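Local structure of serine-tRNA ligase (Naegleria fowleri, 6BLJ) at residues 233-238 and 361-366; 470-473 and 478-481. The protein probably catalyses the ATP-dependent attachment of serine to its cognate tRNA and binds AMP. All coordinates share one frame; numbering follows the deposited sequence.

Overall arrangement
Contact 1 (233-238 with 361-366) joins two helices that pack against strands of the catalytic domain's large mixed sheet, and it is partly buried, with apolar side chains and no hydrogen bond between its segments. Contact 2 (470-473 with 478-481) lies at the surface, where the loop joining strands 464-466 and 480-482 folds back on itself; a glutamine and a lysine meet there through van der Waals contact and a water. The centres are about 17 Å apart, yet the two touch where Ser366 O packs on Val470 CG1 at 3.6 Å. Helix 220-238 serves both: it supplies 233-238 of contact 1, and its Tyr231 meets Phe363 and is packed by Val470 and Leu471.

Contact 1 (233-238 and 361-366); sequences IDFLAK and EAFYQS
Phe235 and Phe363 form an edge-to-face (T-shaped) aromatic pair that carries most of this contact between helices 220-238 and 348-366. Phe363 directs its edge at the face of Phe235: CD1 of Phe363 sits over the middle of that face, 3.8 Å from Phe235 CD2, with the planes at 71° and the ring centroids 5.2 Å apart. With CG of Phe235 anti to the backbone N (chi1 -177°), its ring reaches across the gap, and CZ arrives 3.6 Å from Phe363 N. Phe235 CE2 also lies 3.8 Å from Phe363 CB, so the aromatic ring is pressed on backbone and side chain alike.

Phe363 is enclosed from several directions. Its CD2 stands 3.8 Å above the plane of the Tyr364 ring in the same helix, Tyr231 meets it with the planes inclined by about 25°, and Leu445 and Thr446 of strand 436-447 pack on it. Helix 220-238, followed by strand 242-245, is consistent with motif 1 of class II synthetases; as in that dimer-forming motif, Ile233 and Asp234 touch Leu226 and Arg223 of the second subunit.

Towards solvent the fit slackens. Ala362 offers only a methyl group, CB lying in the plane of the Phe235 ring at its edge, 4.0 Å from CZ, and both residues remain partly exposed. Ser366 closes its own helical turn: OG donates to Phe363 O at 2.6 Å and also bonds to Tyr231 OH, a polar link back to helix 220-238 just ahead of 233-238.

No hydrogen bond or salt bridge spans 233-238 and 361-366, which implies that attraction between them rests mainly on dispersion and probably on the electrostatic preference of ring edge for ring face; Ser366 and Tyr231 supply a polar tie between the helices.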
ATOM      1  N   ILE A 233     -26.123 -19.584  11.734  1.00 31.34           N
ATOM      2  CA  ILE A 233     -26.708 -19.927  10.439  1.00 32.82           C
ATOM      3  C   ILE A 233     -28.093 -20.547  10.618  1.00 30.40           C
ATOM      4  O   ILE A 233     -29.033 -20.220   9.881  1.00 31.77           O
ATOM      5  CB  ILE A 233     -25.735 -20.839   9.664  1.00 35.27           C
ATOM      6  CG1 ILE A 233     -24.549 -19.991   9.182  1.00 35.00           C
ATOM      7  CG2 ILE A 233     -26.414 -21.520   8.494  1.00 38.07           C
ATOM      8  CD1 ILE A 233     -23.315 -20.765   8.935  1.00 36.55           C
ATOM      9  N   ASP A 234     -28.250 -21.445  11.596  1.00 31.13           N
ATOM     10  CA  ASP A 234     -29.581 -21.993  11.878  1.00 29.32           C
ATOM     11  C   ASP A 234     -30.549 -20.884  12.272  1.00 33.98           C
ATOM     12  O   ASP A 234     -31.684 -20.826  11.785  1.00 34.94           O
ATOM     13  CB  ASP A 234     -29.504 -23.037  12.985  1.00 32.55           C
ATOM     14  CG  ASP A 234     -28.940 -24.340  12.508  1.00 52.12           C
ATOM     15  OD1 ASP A 234     -28.772 -24.483  11.275  1.00 56.48           O
ATOM     16  OD2 ASP A 234     -28.697 -25.225  13.359  1.00 61.65           O
ATOM     17  N   PHE A 235     -30.096 -19.991  13.156  1.00 31.07           N
ATOM     18  CA  PHE A 235     -30.901 -18.869  13.630  1.00 35.62           C
ATOM     19  C   PHE A 235     -31.433 -18.036  12.463  1.00 34.94           C
ATOM     20  O   PHE A 235     -32.636 -17.767  12.370  1.00 34.90           O
ATOM     21  CB  PHE A 235     -30.015 -18.038  14.564  1.00 32.62           C
ATOM     22  CG  PHE A 235     -30.688 -16.855  15.212  1.00 35.15           C
ATOM     23  CD1 PHE A 235     -31.395 -16.999  16.392  1.00 35.47           C
ATOM     24  CD2 PHE A 235     -30.538 -15.585  14.681  1.00 33.76           C
ATOM     25  CE1 PHE A 235     -31.969 -15.905  17.010  1.00 29.98           C
ATOM     26  CE2 PHE A 235     -31.120 -14.490  15.293  1.00 34.91           C
ATOM     27  CZ  PHE A 235     -31.827 -14.655  16.464  1.00 31.63           C
ATOM     28  N   LEU A 236     -30.554 -17.642  11.540  1.00 28.79           N
ATOM     29  CA  LEU A 236     -31.012 -16.815  10.428  1.00 30.43           C
ATOM     30  C   LEU A 236     -31.771 -17.614   9.370  1.00 33.83           C
ATOM     31  O   LEU A 236     -32.708 -17.080   8.760  1.00 33.79           O
ATOM     32  CB  LEU A 236     -29.825 -16.089   9.786  1.00 30.16           C
ATOM     33  CG  LEU A 236     -29.301 -14.882  10.573  1.00 28.49           C
ATOM     34  CD1 LEU A 236     -28.101 -14.239   9.859  1.00 25.50           C
ATOM     35  CD2 LEU A 236     -30.422 -13.855  10.798  1.00 29.41           C
ATOM     36  N   ALA A 237     -31.388 -18.875   9.128  1.00 32.92           N
ATOM     37  CA  ALA A 237     -32.110 -19.686   8.149  1.00 34.73           C
ATOM     38  C   ALA A 237     -33.569 -19.840   8.545  1.00 40.67           C
ATOM     39  O   ALA A 237     -34.462 -19.810   7.689  1.00 38.89           O
ATOM     40  CB  ALA A 237     -31.462 -21.066   7.994  1.00 35.91           C
ATOM     41  N   LYS A 238     -33.822 -20.028   9.835  1.00 35.89           N
ATOM     42  CA  LYS A 238     -35.188 -20.126  10.320  1.00 41.58           C
ATOM     43  C   LYS A 238     -35.952 -18.816  10.167  1.00 43.06           C
ATOM     44  O   LYS A 238     -37.184 -18.841  10.111  1.00 44.37           O
ATOM     45  CB  LYS A 238     -35.176 -20.621  11.764  1.00 41.19           C
ATOM     46  CG  LYS A 238     -34.810 -22.103  11.814  1.00 59.57           C
ATOM     47  CD  LYS A 238     -34.620 -22.679  13.206  1.00 64.57           C
ATOM     48  CE  LYS A 238     -34.238 -24.153  13.081  1.00 64.45           C
ATOM     49  NZ  LYS A 238     -33.873 -24.802  14.365  1.00 70.06           N
ATOM     50  N   GLU A 361     -30.224  -8.254  18.009  1.00 26.64           N
ATOM     51  CA  GLU A 361     -30.625  -8.145  19.409  1.00 32.07           C
ATOM     52  C   GLU A 361     -31.172  -9.467  19.936  1.00 31.27           C
ATOM     53  O   GLU A 361     -30.789  -9.915  21.021  1.00 31.31           O
ATOM     54  CB  GLU A 361     -31.673  -7.047  19.574  1.00 27.82           C
ATOM     55  CG  GLU A 361     -31.141  -5.633  19.430  1.00 28.32           C
ATOM     56  CD  GLU A 361     -32.160  -4.629  19.909  1.00 34.09           C
ATOM     57  OE1 GLU A 361     -32.394  -4.582  21.132  1.00 32.81           O
ATOM     58  OE2 GLU A 361     -32.743  -3.912  19.069  1.00 34.07           O
ATOM     59  N   ALA A 362     -32.093 -10.097  19.190  1.00 29.94           N
ATOM     60  CA  ALA A 362     -32.608 -11.400  19.619  1.00 33.92           C
ATOM     61  C   ALA A 362     -31.481 -12.424  19.714  1.00 30.81           C
ATOM     62  O   ALA A 362     -31.484 -13.289  20.598  1.00 27.10           O
ATOM     63  CB  ALA A 362     -33.695 -11.893  18.660  1.00 27.98           C
ATOM     64  N   PHE A 363     -30.494 -12.337  18.819  1.00 29.10           N
ATOM     65  CA  PHE A 363     -29.381 -13.276  18.878  1.00 27.13           C
ATOM     66  C   PHE A 363     -28.615 -13.137  20.191  1.00 28.64           C
ATOM     67  O   PHE A 363     -28.383 -14.129  20.892  1.00 26.08           O
ATOM     68  CB  PHE A 363     -28.453 -13.076  17.680  1.00 24.90           C
ATOM     69  CG  PHE A 363     -27.345 -14.107  17.587  1.00 27.98           C
ATOM     70  CD1 PHE A 363     -27.616 -15.399  17.170  1.00 28.55           C
ATOM     71  CD2 PHE A 363     -26.035 -13.774  17.903  1.00 30.68           C
ATOM     72  CE1 PHE A 363     -26.596 -16.343  17.066  1.00 27.65           C
ATOM     73  CE2 PHE A 363     -25.013 -14.716  17.803  1.00 34.84           C
ATOM     74  CZ  PHE A 363     -25.303 -16.006  17.394  1.00 25.63           C
ATOM     75  N   TYR A 364     -28.215 -11.906  20.544  1.00 25.83           N
ATOM     76  CA  TYR A 364     -27.422 -11.719  21.758  1.00 26.28           C
ATOM     77  C   TYR A 364     -28.251 -11.905  23.023  1.00 23.48           C
ATOM     78  O   TYR A 364     -27.720 -12.380  24.041  1.00 23.58           O
ATOM     79  CB  TYR A 364     -26.711 -10.358  21.727  1.00 24.95           C
ATOM     80  CG  TYR A 364     -25.628 -10.427  20.678  1.00 24.87           C
ATOM     81  CD1 TYR A 364     -24.440 -11.117  20.937  1.00 24.50           C
ATOM     82  CD2 TYR A 364     -25.830  -9.918  19.394  1.00 24.00           C
ATOM     83  CE1 TYR A 364     -23.465 -11.270  19.967  1.00 22.39           C
ATOM     84  CE2 TYR A 364     -24.835 -10.046  18.406  1.00 27.14           C
ATOM     85  CZ  TYR A 364     -23.663 -10.726  18.710  1.00 23.63           C
ATOM     86  OH  TYR A 364     -22.679 -10.883  17.775  1.00 30.09           O
ATOM     87  N   GLN A 365     -29.539 -11.556  22.998  1.00 24.20           N
ATOM     88  CA  GLN A 365     -30.380 -11.944  24.125  1.00 29.13           C
ATOM     89  C   GLN A 365     -30.375 -13.460  24.304  1.00 30.91           C
ATOM     90  O   GLN A 365     -30.309 -13.951  25.433  1.00 30.80           O
ATOM     91  CB  GLN A 365     -31.813 -11.437  23.952  1.00 27.48           C
ATOM     92  CG  GLN A 365     -31.969  -9.930  24.044  1.00 29.56           C
ATOM     93  CD  GLN A 365     -33.319  -9.487  23.511  1.00 39.73           C
ATOM     94  OE1 GLN A 365     -34.269 -10.257  23.532  1.00 44.61           O
ATOM     95  NE2 GLN A 365     -33.401  -8.257  23.012  1.00 31.72           N
ATOM     96  N   SER A 366     -30.447 -14.223  23.206  1.00 32.01           N
ATOM     97  CA  SER A 366     -30.465 -15.677  23.361  1.00 36.16           C
ATOM     98  C   SER A 366     -29.153 -16.181  23.954  1.00 31.52           C
ATOM     99  O   SER A 366     -29.131 -17.230  24.601  1.00 28.30           O
ATOM    100  CB  SER A 366     -30.744 -16.385  22.029  1.00 36.13           C
ATOM    101  OG  SER A 366     -29.591 -16.408  21.189  1.00 31.45           O
TER

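Contact 2 (470-473 and 478-481); sequences VLQP and TKFI
Lys479 NZ donates to a water at 2.7 Å between NZ and the water oxygen, and this water in turn gives a weak hydrogen bond to Gln472 OE1, 3.3 Å from its oxygen. NZ and OE1 themselves stand 4.0 Å apart, so the water mediates the polar link between the two side chains. The bend at the end of the lysine (chi4 -111°) turns its ammonium group towards the water, while the aliphatic stem stays beside the amide: Lys479 CG lies 3.5 Å from Gln472 OE1 and 3.8 Å from CD of the same amide.

Closer to the backbone, Gln472 CG rests 3.5 Å from Thr478 O, a van der Waals approach to a carbonyl. The residues concerned lie in the long connection of a two-stranded antiparallel hairpin, 464-466 with 480-482, in which Lys479 and Ile481 make backbone hydrogen bonds to Val467 and Val465. Gln472 NE2 bonds to Val467 O, tying the amide to the residue that follows strand 464-466, while the amide oxygen OE1 takes the weak bond from the water.

Thr478 OG1 has two hydrogen-bond partners, Arg223 NH2 of helix 220-238 and Met475 O in the loop between the two segments. On the protein side, buried Leu471 packs on Met224 and Tyr231 of that same helix, whereas Lys479 is exposed to solvent.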
ATOM      1  N   VAL A 470     -27.755 -21.867  25.161  1.00 36.48           N
ATOM      2  CA  VAL A 470     -28.181 -22.098  23.782  1.00 34.02           C
ATOM      3  C   VAL A 470     -27.080 -22.728  22.934  1.00 33.92           C
ATOM      4  O   VAL A 470     -27.380 -23.333  21.899  1.00 35.79           O
ATOM      5  CB  VAL A 470     -28.690 -20.787  23.150  1.00 38.13           C
ATOM      6  CG1 VAL A 470     -27.528 -19.893  22.749  1.00 30.41           C
ATOM      7  CG2 VAL A 470     -29.587 -21.070  21.952  1.00 41.03           C
ATOM      8  N   LEU A 471     -25.806 -22.610  23.326  1.00 32.58           N
ATOM      9  CA  LEU A 471     -24.721 -23.220  22.556  1.00 29.31           C
ATOM     10  C   LEU A 471     -24.411 -24.654  22.982  1.00 32.74           C
ATOM     11  O   LEU A 471     -23.671 -25.345  22.269  1.00 35.40           O
ATOM     12  CB  LEU A 471     -23.422 -22.380  22.638  1.00 24.58           C
ATOM     13  CG  LEU A 471     -23.354 -20.989  21.998  1.00 24.37           C
ATOM     14  CD1 LEU A 471     -21.975 -20.305  22.175  1.00 22.63           C
ATOM     15  CD2 LEU A 471     -23.716 -21.060  20.512  1.00 27.33           C
ATOM     16  N   GLN A 472     -24.927 -25.110  24.126  1.00 34.00           N
ATOM     17  CA  GLN A 472     -24.549 -26.433  24.623  1.00 43.18           C
ATOM     18  C   GLN A 472     -24.880 -27.556  23.641  1.00 47.98           C
ATOM     19  O   GLN A 472     -23.995 -28.391  23.379  1.00 46.93           O
ATOM     20  CB  GLN A 472     -25.173 -26.650  26.007  1.00 42.86           C
ATOM     21  CG  GLN A 472     -24.621 -25.671  27.055  1.00 44.56           C
ATOM     22  CD  GLN A 472     -25.247 -25.815  28.442  1.00 44.58           C
ATOM     23  OE1 GLN A 472     -25.987 -26.754  28.708  1.00 42.49           O
ATOM     24  NE2 GLN A 472     -24.965 -24.860  29.323  1.00 38.99           N
ATOM     25  N   PRO A 473     -26.075 -27.628  23.034  1.00 43.64           N
ATOM     26  CA  PRO A 473     -26.316 -28.697  22.046  1.00 43.67           C
ATOM     27  C   PRO A 473     -25.397 -28.637  20.841  1.00 42.93           C
ATOM     28  O   PRO A 473     -25.107 -29.678  20.241  1.00 47.58           O
ATOM     29  CB  PRO A 473     -27.784 -28.487  21.642  1.00 46.70           C
ATOM     30  CG  PRO A 473     -28.385 -27.722  22.757  1.00 45.93           C
ATOM     31  CD  PRO A 473     -27.299 -26.843  23.292  1.00 39.53           C
ATOM     32  N   THR A 478     -21.411 -30.082  26.040  1.00 44.48           N
ATOM     33  CA  THR A 478     -20.444 -29.529  26.988  1.00 43.99           C
ATOM     34  C   THR A 478     -21.052 -28.346  27.734  1.00 41.75           C
ATOM     35  O   THR A 478     -21.538 -27.392  27.119  1.00 40.42           O
ATOM     36  CB  THR A 478     -19.168 -29.080  26.269  1.00 45.19           C
ATOM     37  OG1 THR A 478     -18.592 -30.173  25.543  1.00 47.02           O
ATOM     38  CG2 THR A 478     -18.145 -28.572  27.282  1.00 41.18           C
ATOM     39  N   LYS A 479     -21.033 -28.411  29.064  1.00 41.78           N
ATOM     40  CA  LYS A 479     -21.595 -27.348  29.888  1.00 39.06           C
ATOM     41  C   LYS A 479     -20.549 -26.410  30.482  1.00 39.84           C
ATOM     42  O   LYS A 479     -20.896 -25.289  30.873  1.00 36.02           O
ATOM     43  CB  LYS A 479     -22.427 -27.944  31.024  1.00 39.81           C
ATOM     44  CG  LYS A 479     -23.714 -28.593  30.555  1.00 48.55           C
ATOM     45  CD  LYS A 479     -24.480 -29.182  31.725  1.00 54.85           C
ATOM     46  CE  LYS A 479     -25.645 -30.033  31.256  1.00 69.16           C
ATOM     47  NZ  LYS A 479     -26.953 -29.389  31.587  1.00 75.53           N
ATOM     48  N   PHE A 480     -19.294 -26.838  30.576  1.00 40.41           N
ATOM     49  CA  PHE A 480     -18.302 -26.098  31.336  1.00 36.42           C
ATOM     50  C   PHE A 480     -16.917 -26.396  30.783  1.00 33.86           C
ATOM     51  O   PHE A 480     -16.607 -27.540  30.445  1.00 36.55           O
ATOM     52  CB  PHE A 480     -18.404 -26.451  32.831  1.00 41.18           C
ATOM     53  CG  PHE A 480     -17.438 -25.698  33.715  1.00 42.20           C
ATOM     54  CD1 PHE A 480     -17.640 -24.354  34.012  1.00 31.69           C
ATOM     55  CD2 PHE A 480     -16.353 -26.350  34.287  1.00 41.91           C
ATOM     56  CE1 PHE A 480     -16.753 -23.655  34.832  1.00 32.38           C
ATOM     57  CE2 PHE A 480     -15.468 -25.669  35.116  1.00 41.21           C
ATOM     58  CZ  PHE A 480     -15.666 -24.317  35.388  1.00 37.14           C
ATOM     59  N   ILE A 481     -16.097 -25.355  30.675  1.00 32.01           N
ATOM     60  CA  ILE A 481     -14.698 -25.477  30.284  1.00 32.26           C
ATOM     61  C   ILE A 481     -13.851 -25.079  31.489  1.00 37.08           C
ATOM     62  O   ILE A 481     -13.889 -23.920  31.927  1.00 33.30           O
ATOM     63  CB  ILE A 481     -14.363 -24.587  29.079  1.00 32.89           C
ATOM     64  CG1 ILE A 481     -15.433 -24.675  27.991  1.00 33.56           C
ATOM     65  CG2 ILE A 481     -12.997 -24.963  28.505  1.00 31.65           C
ATOM     66  CD1 ILE A 481     -15.196 -23.630  26.893  1.00 30.42           C
TER
HETATM   67  O   HOH W   1     -28.495 -27.347  30.815  1.00 60.72           O